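Sugar kinase, pfkB family (Thermotoga maritima, PDB 2AJR) probably transfers a phosphate from ATP to a phosphorylated sugar such as fructose 1-phosphate, as a magnesium-binding member of the pfkB carbohydrate kinase family. Local coordinates at residues L15-N20 against N134-R139; T46-G51 against V83-K88; V57-S62 against K310-L315; M142-V147 against R175-F180. All blocks are in the same frame, centred on the assembly; numbering follows the deposited sequence.

How the contacts relate
Contacts 1 and 4 have their centres about 12 Å apart on the same side of the chain's centre; both reach the large sheet and use helix 130-144, and they follow one another along the chain. Contact 2 is nested within the loop closed by contact 1, and joins strand 46-51 of the small sheet to helix 76-89. Contact 3, whose centre is about 13 Å from that of contact 2, ties helix 53-63 to the loop 310-315 near the magnesium site. Lys310 and Ile59 of contact 3 reach Pro50 of contact 2, while Ser58 reaches Thr16 of contact 1. Contact 3 thus crosses both along the chain, drawing the C-terminal part onto the N-terminal strands.

Contact 1: residues L15-N20 against N134-R139; sequences LTVTLN and NHFLRR
Leu19 and Phe136 meet through a CH-pi contact: methyl CD2 of Leu19 sits over one face of the Phe136 ring, 4.0 Å from its centroid and 25° off the ring normal. The methyl is displaced toward the rim, and its nearest ring atom is CZ of Phe136, 3.6 Å from Leu19 CD2. The two side chains run at about a right angle to each other. With CG of Phe136 anti to the backbone N, chi1 175° carries the ring off the helix toward Val17 and Leu19.

The other meeting is apolar contact. Val17 CG1 approaches the same ring atom, Phe136 CZ, obliquely at 3.9 Å, and the far end of the ring is thereby touched by two aliphatic residues. This is a helix laid on a beta sheet in the ribokinase-like fold: strand 14-18 lies inside the large sheet between strands 68-75 and 149-153, and helix 130-144 packs on it through Phe136. An alanine here would remove the whole ring and is likely to open a gap beside Leu19 CD2 and Val17 CG1, which would lose the aromatic surface they rest on.

Phe136 also touches Thr71 of strand 68-75 and Leu168 of helix 164-174, and its ring meets that of Phe73 with the planes at about 45°. Leu19 rests on Ile164, Ile156 and Pro157, while Tyr140, one turn further along the helix, packs against Val17.

Contact 2: residues T46-G51 against V83-K88; sequences TQMSPG and VEELRK
Pro50 O accepts a hydrogen bond from Lys310 NZ, and the same ammonium group is gripped by the carboxylate of Asp24 in a salt bridge and by Asn56 OD1. Against helix 76-89 the proline presents its ring carbons: Pro50 CG lies 3.7 Å from Glu85 CB and 3.8 Å from the backbone Leu86 N. The selenomethionine Met48, its chain bent at chi2 and chi3, brings its methyl CE to within 4.0 Å of Glu85 CG.

The aliphatic stem of Glu85 thus meets both strand residues, each at about a right angle. Its chain bends at chi2 (-53°), and the carboxylate turns to Lys88, whose NZ forms a salt bridge with Glu85 OE2 at 3.3 Å from above the carboxylate plane. With a serine in place of Glu85, Lys88 NZ would probably lose its acid partner and Met48 CE the methylene it rests on.

Strand and helix cross almost perpendicularly, at -91° with axes 7.7 Å apart. The small sheet is probably the lid of pfkB-type sugar kinases, so the contact joins the lid's edge strand 46-51 to helix 76-89 of the main domain; Pro50 and Leu86 both touch Ile55 of helix 53-63.

Contact 3: residues V57-S62 against K310-L315; sequences VSIALS and KYMPDL
Met312 carries CG beside its backbone N (chi1 -58°) and bends again at chi2 (-61°), which lays its chain along Ala60, while Ile59 turns CG2 anti to its own backbone N to meet the selenomethionine. Three levels of the Met312 chain then touch helix 53-63. Met312 CB stands 3.8 Å from Ala60 CA; Met312 CG reaches Ile59 CG2 at 4.0 Å, the two side chains crossing at about a right angle; and Met312 SE rests at 4.0 Å from Ala60 CB.

Ala60 is the closest point of the helix, its CA 5.0 Å from Met312 CA, a spacing that its short side chain allows. Nearby, Ser62 OG donates to Ile59 O at 2.6 Å, in the carbonyl plane on a lone pair (C=O...donor angle 133°), a bond that turns the serine hydroxyl back on the helix backbone.

The metal site lies close by, the side chain of Met312 being about 7 Å from the magnesium ion and about 5 Å from that of Ala304, one of its ligand residues. Met312 O receives a hydrogen bond from Lys63 NZ. The loop runs between helices 290-304 and 315-319, and Ala60 also packs on Ala277 of helix 271-286, which Pro313 touches too at Ala274.

Contact 4: residues M142-V147 against R175-F180; sequences MTLSKV and RGVFVF
Leu144 begins a type I turn that closes at Val147, and Val177 faces that turn, the CA atoms of Leu144 and Val177 lying 7.2 Å apart. Val177 N and Gly176 N complete a Schellman motif by bonding to Ala172 O and Arg173 O, with Gly176 in the C-prime place at a positive phi of 65°. The glycine ends helix 164-174 and delivers Val177 to its position.

Val177 carries much of the contact. Its CG2 lies anti to its carbonyl carbon and presses on the turn backbone, 3.7 Å from Leu144 O and 3.9 Å from Val147 O. Leu144 CD2 comes to 4.4 Å from the same methyl, Val177 CG2, and the other branch, Val177 CG1, meets Val147 CG2 at 4.2 Å. One small branched side chain therefore fills the bend between two turn carbonyls and two aliphatic groups.

In the Rossmann-like sandwich of this family, the two segments lead into adjacent parallel strands. Val147 precedes strand 149-153 and Val177 precedes strand 178-182, with helix 164-174 making the beta-alpha-beta crossover between them. The contact thus joins the ends at which both strands enter the sheet.

At the exposed rim, Arg175 turns one face of its guanidinium to Leu144 CD1, which stands 4.2 Å above the plane, offset toward the rim of the group and nearest to NH1. Leu144 also packs on Leu171 of helix 164-174 and, together with Val147, on Leu15 of strand 14-18.

Contact 1: residues L15-N20 against N134-R139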
loop_
_atom_site.group_PDB
_atom_site.type_symbol
_atom_site.label_atom_id
_atom_site.label_comp_id
_atom_site.label_asym_id
_atom_site.label_seq_id
_atom_site.Cartn_x
_atom_site.Cartn_y
_atom_site.Cartn_z
ATOM N N LEU A 15 24.604 8.137 -15.500
ATOM C CA LEU A 15 23.233 7.844 -15.930
ATOM C C LEU A 15 22.732 6.597 -15.208
ATOM O O LEU A 15 23.371 5.548 -15.312
ATOM C CB LEU A 15 23.192 7.585 -17.439
ATOM C CG LEU A 15 21.908 6.991 -18.053
ATOM C CD1 LEU A 15 20.736 7.954 -17.874
ATOM C CD2 LEU A 15 22.097 6.623 -19.520
ATOM N N THR A 16 21.602 6.701 -14.503
ATOM C CA THR A 16 20.971 5.532 -13.895
ATOM C C THR A 16 19.679 5.216 -14.650
ATOM O O THR A 16 18.877 6.111 -14.947
ATOM C CB THR A 16 20.661 5.709 -12.383
ATOM O OG1 THR A 16 19.605 6.665 -12.192
ATOM C CG2 THR A 16 21.884 6.164 -11.631
ATOM N N VAL A 17 19.500 3.931 -14.960
ATOM C CA VAL A 17 18.329 3.449 -15.660
ATOM C C VAL A 17 17.539 2.580 -14.708
ATOM O O VAL A 17 18.071 1.632 -14.158
ATOM C CB VAL A 17 18.736 2.594 -16.846
ATOM C CG1 VAL A 17 17.504 1.867 -17.443
ATOM C CG2 VAL A 17 19.476 3.456 -17.874
ATOM N N THR A 18 16.270 2.907 -14.525
ATOM C CA THR A 18 15.367 2.150 -13.656
ATOM C C THR A 18 14.092 1.937 -14.452
ATOM O O THR A 18 13.192 2.767 -14.436
ATOM C CB THR A 18 15.034 2.944 -12.373
ATOM O OG1 THR A 18 16.249 3.348 -11.731
ATOM C CG2 THR A 18 14.175 2.123 -11.431
ATOM N N LEU A 19 14.019 0.843 -15.184
ATOM C CA LEU A 19 12.895 0.630 -16.062
ATOM C C LEU A 19 11.613 0.430 -15.282
ATOM O O LEU A 19 10.525 0.693 -15.809
ATOM C CB LEU A 19 13.162 -0.539 -17.008
ATOM C CG LEU A 19 14.302 -0.286 -18.001
ATOM C CD1 LEU A 19 14.275 -1.315 -19.118
ATOM C CD2 LEU A 19 14.239 1.125 -18.584
ATOM N N ASN A 20 11.740 -0.012 -14.030
ATOM C CA ASN A 20 10.588 -0.298 -13.172
ATOM C C ASN A 20 10.697 0.401 -11.804
ATOM O O ASN A 20 10.864 -0.246 -10.782
ATOM C CB ASN A 20 10.456 -1.813 -13.008
ATOM C CG ASN A 20 9.032 -2.257 -12.620
ATOM O OD1 ASN A 20 8.102 -1.452 -12.576
ATOM N ND2 ASN A 20 8.870 -3.559 -12.337
ATOM N N ASN A 134 10.423 2.505 -27.504
ATOM C CA ASN A 134 11.175 3.210 -28.543
ATOM C C ASN A 134 11.555 4.624 -28.140
ATOM O O ASN A 134 12.695 5.038 -28.312
ATOM C CB ASN A 134 10.413 3.213 -29.872
ATOM C CG ASN A 134 10.445 1.857 -30.555
ATOM O OD1 ASN A 134 11.329 1.023 -30.289
ATOM N ND2 ASN A 134 9.490 1.624 -31.439
ATOM N N HIS A 135 10.614 5.356 -27.577
ATOM C CA HIS A 135 10.908 6.689 -27.089
ATOM C C HIS A 135 11.985 6.615 -26.037
ATOM O O HIS A 135 12.869 7.460 -25.998
ATOM C CB HIS A 135 9.666 7.341 -26.500
ATOM C CG HIS A 135 8.651 7.716 -27.521
ATOM N ND1 HIS A 135 7.326 7.913 -27.205
ATOM C CD2 HIS A 135 8.759 7.928 -28.855
ATOM C CE1 HIS A 135 6.660 8.243 -28.301
ATOM N NE2 HIS A 135 7.506 8.261 -29.316
ATOM N N PHE A 136 11.924 5.599 -25.186
ATOM C CA PHE A 136 12.976 5.409 -24.203
ATOM C C PHE A 136 14.347 5.175 -24.849
ATOM O O PHE A 136 15.342 5.769 -24.423
ATOM C CB PHE A 136 12.667 4.258 -23.236
ATOM C CG PHE A 136 13.796 3.983 -22.301
ATOM C CD1 PHE A 136 13.943 4.723 -21.139
ATOM C CD2 PHE A 136 14.760 3.045 -22.616
ATOM C CE1 PHE A 136 15.013 4.511 -20.276
ATOM C CE2 PHE A 136 15.838 2.830 -21.756
ATOM C CZ PHE A 136 15.965 3.574 -20.588
ATOM N N LEU A 137 14.418 4.300 -25.845
ATOM C CA LEU A 137 15.728 3.954 -26.438
ATOM C C LEU A 137 16.348 5.169 -27.100
ATOM O O LEU A 137 17.552 5.381 -27.048
ATOM C CB LEU A 137 15.603 2.819 -27.467
ATOM C CG LEU A 137 15.239 1.444 -26.899
ATOM C CD1 LEU A 137 14.887 0.430 -28.016
ATOM C CD2 LEU A 137 16.375 0.958 -26.013
ATOM N N ARG A 138 15.485 5.972 -27.696
ATOM C CA ARG A 138 15.871 7.177 -28.397
ATOM C C ARG A 138 16.468 8.207 -27.419
ATOM O O ARG A 138 17.476 8.847 -27.727
ATOM C CB ARG A 138 14.633 7.712 -29.118
ATOM C CG ARG A 138 14.878 8.476 -30.396
ATOM C CD ARG A 138 15.209 9.919 -30.119
ATOM N NE ARG A 138 14.360 10.812 -30.896
ATOM C CZ ARG A 138 13.146 11.223 -30.535
ATOM N NH1 ARG A 138 12.580 10.836 -29.399
ATOM N NH2 ARG A 138 12.481 12.029 -31.330
ATOM N N ARG A 139 15.868 8.351 -26.240
ATOM C CA ARG A 139 16.403 9.245 -25.200
ATOM C C ARG A 139 17.654 8.688 -24.555
ATOM O O ARG A 139 18.550 9.441 -24.160
ATOM C CB ARG A 139 15.402 9.436 -24.079
ATOM C CG ARG A 139 14.255 10.303 -24.399
ATOM C CD ARG A 139 13.601 10.746 -23.104
ATOM N NE ARG A 139 12.476 11.628 -23.369
ATOM C CZ ARG A 139 11.489 11.872 -22.522
ATOM N NH1 ARG A 139 11.463 11.315 -21.320
ATOM N NH2 ARG A 139 10.513 12.679 -22.888
#

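Contact 2: residues T46-G51 against V83-K88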
loop_
_atom_site.group_PDB
_atom_site.type_symbol
_atom_site.label_atom_id
_atom_site.label_comp_id
_atom_site.label_asym_id
_atom_site.label_seq_id
_atom_site.Cartn_x
_atom_site.Cartn_y
_atom_site.Cartn_z
ATOM N N THR A 46 6.156 5.206 9.801
ATOM C CA THR A 46 6.000 5.034 8.385
ATOM C C THR A 46 6.938 5.982 7.641
ATOM O O THR A 46 7.318 7.032 8.141
ATOM C CB THR A 46 4.555 5.258 7.944
ATOM O OG1 THR A 46 4.381 4.671 6.647
ATOM C CG2 THR A 46 4.204 6.737 7.888
ATOM N N GLN A 47 7.308 5.583 6.439
ATOM C CA GLN A 47 8.233 6.336 5.620
ATOM C C GLN A 47 7.852 6.077 4.181
ATOM O O GLN A 47 7.483 4.960 3.816
ATOM C CB GLN A 47 9.664 5.859 5.876
ATOM C CG GLN A 47 10.761 6.806 5.415
ATOM C CD GLN A 47 10.873 8.041 6.307
ATOM O OE1 GLN A 47 10.180 9.043 6.102
ATOM N NE2 GLN A 47 11.754 7.970 7.305
HETATM N N MSE A 48 7.932 7.100 3.355
HETATM C CA MSE A 48 7.619 6.921 1.963
HETATM C C MSE A 48 8.618 7.651 1.104
HETATM O O MSE A 48 8.924 8.813 1.348
HETATM C CB MSE A 48 6.212 7.390 1.692
HETATM C CG MSE A 48 5.639 6.763 0.452
HETATM SE SE MSE A 48 5.529 8.019 -1.019
HETATM C CE MSE A 48 7.028 9.353 -0.731
ATOM N N SER A 49 9.139 6.968 0.094
ATOM C CA SER A 49 10.234 7.524 -0.669
ATOM C C SER A 49 10.318 6.919 -2.050
ATOM O O SER A 49 9.891 5.786 -2.246
ATOM C CB SER A 49 11.538 7.247 0.069
ATOM O OG SER A 49 11.749 5.848 0.220
ATOM N N PRO A 50 10.898 7.658 -3.008
ATOM C CA PRO A 50 11.219 7.110 -4.307
ATOM C C PRO A 50 12.165 5.946 -4.211
ATOM O O PRO A 50 13.089 5.984 -3.413
ATOM C CB PRO A 50 11.927 8.257 -5.016
ATOM C CG PRO A 50 11.452 9.447 -4.352
ATOM C CD PRO A 50 11.278 9.069 -2.917
ATOM N N GLY A 51 11.929 4.930 -5.039
ATOM C CA GLY A 51 12.710 3.715 -5.053
ATOM C C GLY A 51 12.814 3.098 -6.434
ATOM O O GLY A 51 12.491 3.729 -7.438
ATOM N N VAL A 83 8.430 11.604 -9.085
ATOM C CA VAL A 83 9.308 12.558 -9.740
ATOM C C VAL A 83 9.499 13.762 -8.840
ATOM O O VAL A 83 10.615 14.282 -8.713
ATOM C CB VAL A 83 8.777 12.982 -11.149
ATOM C CG1 VAL A 83 9.589 14.131 -11.728
ATOM C CG2 VAL A 83 8.804 11.795 -12.097
ATOM N N GLU A 84 8.420 14.195 -8.200
ATOM C CA GLU A 84 8.475 15.403 -7.398
ATOM C C GLU A 84 9.272 15.162 -6.140
ATOM O O GLU A 84 10.129 15.958 -5.788
ATOM C CB GLU A 84 7.075 15.901 -7.068
ATOM C CG GLU A 84 6.470 16.624 -8.244
ATOM C CD GLU A 84 5.152 17.306 -7.943
ATOM O OE1 GLU A 84 4.738 17.358 -6.748
ATOM O OE2 GLU A 84 4.540 17.796 -8.929
ATOM N N GLU A 85 9.005 14.047 -5.476
ATOM C CA GLU A 85 9.772 13.678 -4.299
ATOM C C GLU A 85 11.231 13.555 -4.655
ATOM O O GLU A 85 12.082 14.032 -3.926
ATOM C CB GLU A 85 9.249 12.376 -3.675
ATOM C CG GLU A 85 7.928 12.555 -2.913
ATOM C CD GLU A 85 8.009 13.659 -1.875
ATOM O OE1 GLU A 85 9.009 13.690 -1.123
ATOM O OE2 GLU A 85 7.100 14.518 -1.827
ATOM N N LEU A 86 11.512 12.961 -5.805
ATOM C CA LEU A 86 12.884 12.714 -6.206
ATOM C C LEU A 86 13.618 14.011 -6.401
ATOM O O LEU A 86 14.762 14.146 -6.010
ATOM C CB LEU A 86 12.916 11.888 -7.498
ATOM C CG LEU A 86 14.248 11.347 -8.002
ATOM C CD1 LEU A 86 15.003 10.542 -6.933
ATOM C CD2 LEU A 86 14.004 10.516 -9.238
ATOM N N ARG A 87 12.949 14.980 -7.002
ATOM C CA ARG A 87 13.567 16.255 -7.286
ATOM C C ARG A 87 13.852 17.020 -6.015
ATOM O O ARG A 87 14.806 17.792 -5.966
ATOM C CB ARG A 87 12.677 17.080 -8.201
ATOM C CG ARG A 87 12.698 16.619 -9.652
ATOM C CD ARG A 87 12.693 17.813 -10.595
ATOM N NE ARG A 87 12.439 17.418 -11.979
ATOM C CZ ARG A 87 11.238 17.143 -12.486
ATOM N NH1 ARG A 87 10.144 17.196 -11.729
ATOM N NH2 ARG A 87 11.128 16.797 -13.764
ATOM N N LYS A 88 13.025 16.813 -4.990
ATOM C CA LYS A 88 13.238 17.462 -3.695
ATOM C C LYS A 88 14.448 16.906 -2.957
ATOM O O LYS A 88 14.975 17.578 -2.074
ATOM C CB LYS A 88 12.023 17.300 -2.782
ATOM C CG LYS A 88 10.776 18.080 -3.190
ATOM C CD LYS A 88 9.570 17.522 -2.429
ATOM C CE LYS A 88 8.290 18.170 -2.839
ATOM N NZ LYS A 88 7.222 17.770 -1.892
#

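Contact 3: residues V57-S62 against K310-L315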
loop_
_atom_site.group_PDB
_atom_site.type_symbol
_atom_site.label_atom_id
_atom_site.label_comp_id
_atom_site.label_asym_id
_atom_site.label_seq_id
_atom_site.Cartn_x
_atom_site.Cartn_y
_atom_site.Cartn_z
ATOM N N VAL A 57 20.295 4.374 -6.444
ATOM C CA VAL A 57 21.699 4.661 -6.771
ATOM C C VAL A 57 21.888 6.151 -7.006
ATOM O O VAL A 57 22.856 6.717 -6.522
ATOM C CB VAL A 57 22.206 3.854 -7.987
ATOM C CG1 VAL A 57 23.557 4.371 -8.468
ATOM C CG2 VAL A 57 22.290 2.375 -7.642
ATOM N N SER A 58 20.956 6.789 -7.708
ATOM C CA SER A 58 20.975 8.242 -7.844
ATOM C C SER A 58 20.900 8.952 -6.498
ATOM O O SER A 58 21.640 9.898 -6.245
ATOM C CB SER A 58 19.833 8.728 -8.736
ATOM O OG SER A 58 20.088 8.435 -10.105
ATOM N N ILE A 59 20.003 8.505 -5.629
ATOM C CA ILE A 59 19.895 9.102 -4.294
ATOM C C ILE A 59 21.231 8.903 -3.559
ATOM O O ILE A 59 21.814 9.867 -3.071
ATOM C CB ILE A 59 18.678 8.536 -3.498
ATOM C CG1 ILE A 59 17.367 8.978 -4.176
ATOM C CG2 ILE A 59 18.707 8.993 -2.025
ATOM C CD1 ILE A 59 16.140 8.127 -3.837
ATOM N N ALA A 60 21.718 7.665 -3.519
ATOM C CA ALA A 60 23.039 7.342 -2.956
ATOM C C ALA A 60 24.179 8.236 -3.494
ATOM O O ALA A 60 24.938 8.824 -2.723
ATOM C CB ALA A 60 23.370 5.885 -3.212
ATOM N N LEU A 61 24.307 8.334 -4.810
ATOM C CA LEU A 61 25.344 9.178 -5.387
ATOM C C LEU A 61 25.203 10.655 -4.963
ATOM O O LEU A 61 26.218 11.331 -4.705
ATOM C CB LEU A 61 25.375 9.043 -6.913
ATOM C CG LEU A 61 25.876 7.697 -7.431
ATOM C CD1 LEU A 61 25.699 7.620 -8.943
ATOM C CD2 LEU A 61 27.329 7.451 -7.038
ATOM N N SER A 62 23.963 11.141 -4.863
ATOM C CA SER A 62 23.718 12.523 -4.442
ATOM C C SER A 62 24.264 12.805 -3.040
ATOM O O SER A 62 24.876 13.831 -2.830
ATOM C CB SER A 62 22.231 12.886 -4.517
ATOM O OG SER A 62 21.538 12.433 -3.373
ATOM N N LYS A 310 15.287 2.549 4.838
ATOM C CA LYS A 310 16.090 2.724 3.651
ATOM C C LYS A 310 16.919 3.960 3.914
ATOM O O LYS A 310 16.363 5.046 4.116
ATOM C CB LYS A 310 15.207 2.927 2.411
ATOM C CG LYS A 310 15.980 2.921 1.086
ATOM C CD LYS A 310 15.081 2.637 -0.137
ATOM C CE LYS A 310 14.084 3.757 -0.394
ATOM N NZ LYS A 310 13.501 3.704 -1.771
ATOM N N TYR A 311 18.233 3.761 3.985
ATOM C CA TYR A 311 19.188 4.806 4.242
ATOM C C TYR A 311 20.346 4.622 3.281
ATOM O O TYR A 311 20.983 3.585 3.248
ATOM C CB TYR A 311 19.661 4.740 5.693
ATOM C CG TYR A 311 20.904 5.554 6.020
ATOM C CD1 TYR A 311 20.892 6.954 6.002
ATOM C CD2 TYR A 311 22.081 4.921 6.394
ATOM C CE1 TYR A 311 22.043 7.692 6.317
ATOM C CE2 TYR A 311 23.223 5.633 6.717
ATOM C CZ TYR A 311 23.210 7.014 6.680
ATOM O OH TYR A 311 24.386 7.680 7.002
HETATM N N MSE A 312 20.582 5.629 2.468
HETATM C CA MSE A 312 21.754 5.680 1.634
HETATM C C MSE A 312 22.777 6.492 2.427
HETATM O O MSE A 312 22.498 7.618 2.824
HETATM C CB MSE A 312 21.422 6.357 0.310
HETATM C CG MSE A 312 20.306 5.686 -0.468
HETATM SE SE MSE A 312 20.722 3.792 -0.986
HETATM C CE MSE A 312 19.258 2.813 -0.003
ATOM N N PRO A 313 23.954 5.913 2.683
ATOM C CA PRO A 313 24.908 6.528 3.597
ATOM C C PRO A 313 25.682 7.694 3.004
ATOM O O PRO A 313 25.798 7.794 1.786
ATOM C CB PRO A 313 25.866 5.378 3.898
ATOM C CG PRO A 313 25.860 4.564 2.647
ATOM C CD PRO A 313 24.455 4.637 2.143
ATOM N N ASP A 314 26.188 8.568 3.869
ATOM C CA ASP A 314 27.187 9.560 3.462
ATOM C C ASP A 314 28.614 9.037 3.683
ATOM O O ASP A 314 28.811 7.999 4.330
ATOM C CB ASP A 314 26.968 10.933 4.136
ATOM C CG ASP A 314 27.110 10.908 5.671
ATOM O OD1 ASP A 314 27.769 10.021 6.262
ATOM O OD2 ASP A 314 26.556 11.835 6.292
ATOM N N LEU A 315 29.589 9.759 3.137
ATOM C CA LEU A 315 30.991 9.334 3.163
ATOM C C LEU A 315 31.511 9.059 4.577
ATOM O O LEU A 315 32.245 8.109 4.782
ATOM C CB LEU A 315 31.886 10.365 2.460
ATOM C CG LEU A 315 33.359 9.970 2.280
ATOM C CD1 LEU A 315 33.473 8.664 1.490
ATOM C CD2 LEU A 315 34.158 11.084 1.614
#

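Contact 4: residues M142-V147 against R175-F180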
loop_
_atom_site.group_PDB
_atom_site.type_symbol
_atom_site.label_atom_id
_atom_site.label_comp_id
_atom_site.label_asym_id
_atom_site.label_seq_id
_atom_site.Cartn_x
_atom_site.Cartn_y
_atom_site.Cartn_z
HETATM N N MSE A 142 20.675 9.446 -26.619
HETATM C CA MSE A 142 21.067 10.833 -26.543
HETATM C C MSE A 142 21.844 11.110 -25.271
HETATM O O MSE A 142 22.876 11.759 -25.307
HETATM C CB MSE A 142 19.853 11.737 -26.687
HETATM C CG MSE A 142 19.316 11.709 -28.112
HETATM SE SE MSE A 142 17.597 12.630 -28.418
HETATM C CE MSE A 142 17.587 12.515 -30.415
ATOM N N THR A 143 21.390 10.569 -24.156
ATOM C CA THR A 143 22.035 10.829 -22.887
ATOM C C THR A 143 23.460 10.237 -22.783
ATOM O O THR A 143 24.293 10.742 -22.027
ATOM C CB THR A 143 21.156 10.296 -21.764
ATOM O OG1 THR A 143 19.799 10.702 -22.001
ATOM C CG2 THR A 143 21.624 10.816 -20.418
ATOM N N LEU A 144 23.737 9.180 -23.545
ATOM C CA LEU A 144 25.020 8.461 -23.444
ATOM C C LEU A 144 26.252 9.330 -23.785
ATOM O O LEU A 144 27.314 9.197 -23.160
ATOM C CB LEU A 144 25.006 7.193 -24.313
ATOM C CG LEU A 144 24.201 5.987 -23.802
ATOM C CD1 LEU A 144 24.241 4.853 -24.799
ATOM C CD2 LEU A 144 24.688 5.499 -22.450
ATOM N N SER A 145 26.115 10.232 -24.747
ATOM C CA SER A 145 27.218 11.123 -25.072
ATOM C C SER A 145 27.460 12.174 -23.973
ATOM O O SER A 145 28.548 12.747 -23.894
ATOM C CB SER A 145 26.966 11.809 -26.409
ATOM O OG SER A 145 25.830 12.634 -26.308
ATOM N N LYS A 146 26.457 12.433 -23.140
ATOM C CA LYS A 146 26.599 13.400 -22.052
ATOM C C LYS A 146 27.218 12.780 -20.778
ATOM O O LYS A 146 27.558 13.513 -19.848
ATOM C CB LYS A 146 25.247 14.061 -21.745
ATOM N N VAL A 147 27.389 11.454 -20.739
ATOM C CA VAL A 147 27.815 10.759 -19.502
ATOM C C VAL A 147 29.043 9.866 -19.675
ATOM O O VAL A 147 29.322 9.375 -20.776
ATOM C CB VAL A 147 26.681 9.863 -18.897
ATOM C CG1 VAL A 147 25.380 10.628 -18.804
ATOM C CG2 VAL A 147 26.497 8.578 -19.710
ATOM N N ARG A 175 29.849 2.927 -27.366
ATOM C CA ARG A 175 30.181 4.348 -27.255
ATOM C C ARG A 175 31.240 4.591 -26.183
ATOM O O ARG A 175 31.450 5.723 -25.758
ATOM C CB ARG A 175 28.913 5.130 -26.903
ATOM C CG ARG A 175 28.689 6.397 -27.698
ATOM C CD ARG A 175 27.193 6.647 -27.895
ATOM N NE ARG A 175 26.555 5.533 -28.606
ATOM C CZ ARG A 175 25.272 5.492 -28.959
ATOM N NH1 ARG A 175 24.466 6.510 -28.683
ATOM N NH2 ARG A 175 24.794 4.432 -29.604
ATOM N N GLY A 176 31.896 3.529 -25.733
ATOM C CA GLY A 176 32.921 3.645 -24.699
ATOM C C GLY A 176 32.435 4.098 -23.327
ATOM O O GLY A 176 33.237 4.572 -22.514
ATOM N N VAL A 177 31.137 3.963 -23.057
ATOM C CA VAL A 177 30.623 4.275 -21.736
ATOM C C VAL A 177 30.768 3.052 -20.821
ATOM O O VAL A 177 30.414 1.923 -21.176
ATOM C CB VAL A 177 29.182 4.749 -21.789
ATOM C CG1 VAL A 177 28.668 5.023 -20.393
ATOM C CG2 VAL A 177 29.086 6.005 -22.652
ATOM N N PHE A 178 31.313 3.295 -19.639
ATOM C CA PHE A 178 31.574 2.248 -18.668
ATOM C C PHE A 178 30.233 1.813 -18.072
ATOM O O PHE A 178 29.390 2.663 -17.759
ATOM C CB PHE A 178 32.498 2.811 -17.592
ATOM C CG PHE A 178 33.111 1.783 -16.714
ATOM C CD1 PHE A 178 32.483 1.395 -15.544
ATOM C CD2 PHE A 178 34.335 1.238 -17.026
ATOM C CE1 PHE A 178 33.057 0.461 -14.718
ATOM C CE2 PHE A 178 34.916 0.302 -16.206
ATOM C CZ PHE A 178 34.276 -0.093 -15.052
ATOM N N VAL A 179 30.026 0.508 -17.934
ATOM C CA VAL A 179 28.709 -0.026 -17.573
ATOM C C VAL A 179 28.729 -0.847 -16.296
ATOM O O VAL A 179 29.506 -1.782 -16.189
ATOM C CB VAL A 179 28.157 -0.961 -18.684
ATOM C CG1 VAL A 179 26.989 -1.793 -18.143
ATOM C CG2 VAL A 179 27.764 -0.170 -19.933
ATOM N N PHE A 180 27.849 -0.496 -15.355
ATOM C CA PHE A 180 27.546 -1.308 -14.151
ATOM C C PHE A 180 26.166 -1.941 -14.321
ATOM O O PHE A 180 25.219 -1.227 -14.671
ATOM C CB PHE A 180 27.448 -0.428 -12.902
ATOM C CG PHE A 180 28.713 0.277 -12.529
ATOM C CD1 PHE A 180 29.119 1.417 -13.217
ATOM C CD2 PHE A 180 29.478 -0.163 -11.452
ATOM C CE1 PHE A 180 30.286 2.094 -12.853
ATOM C CE2 PHE A 180 30.642 0.514 -11.078
ATOM C CZ PHE A 180 31.047 1.644 -11.785
#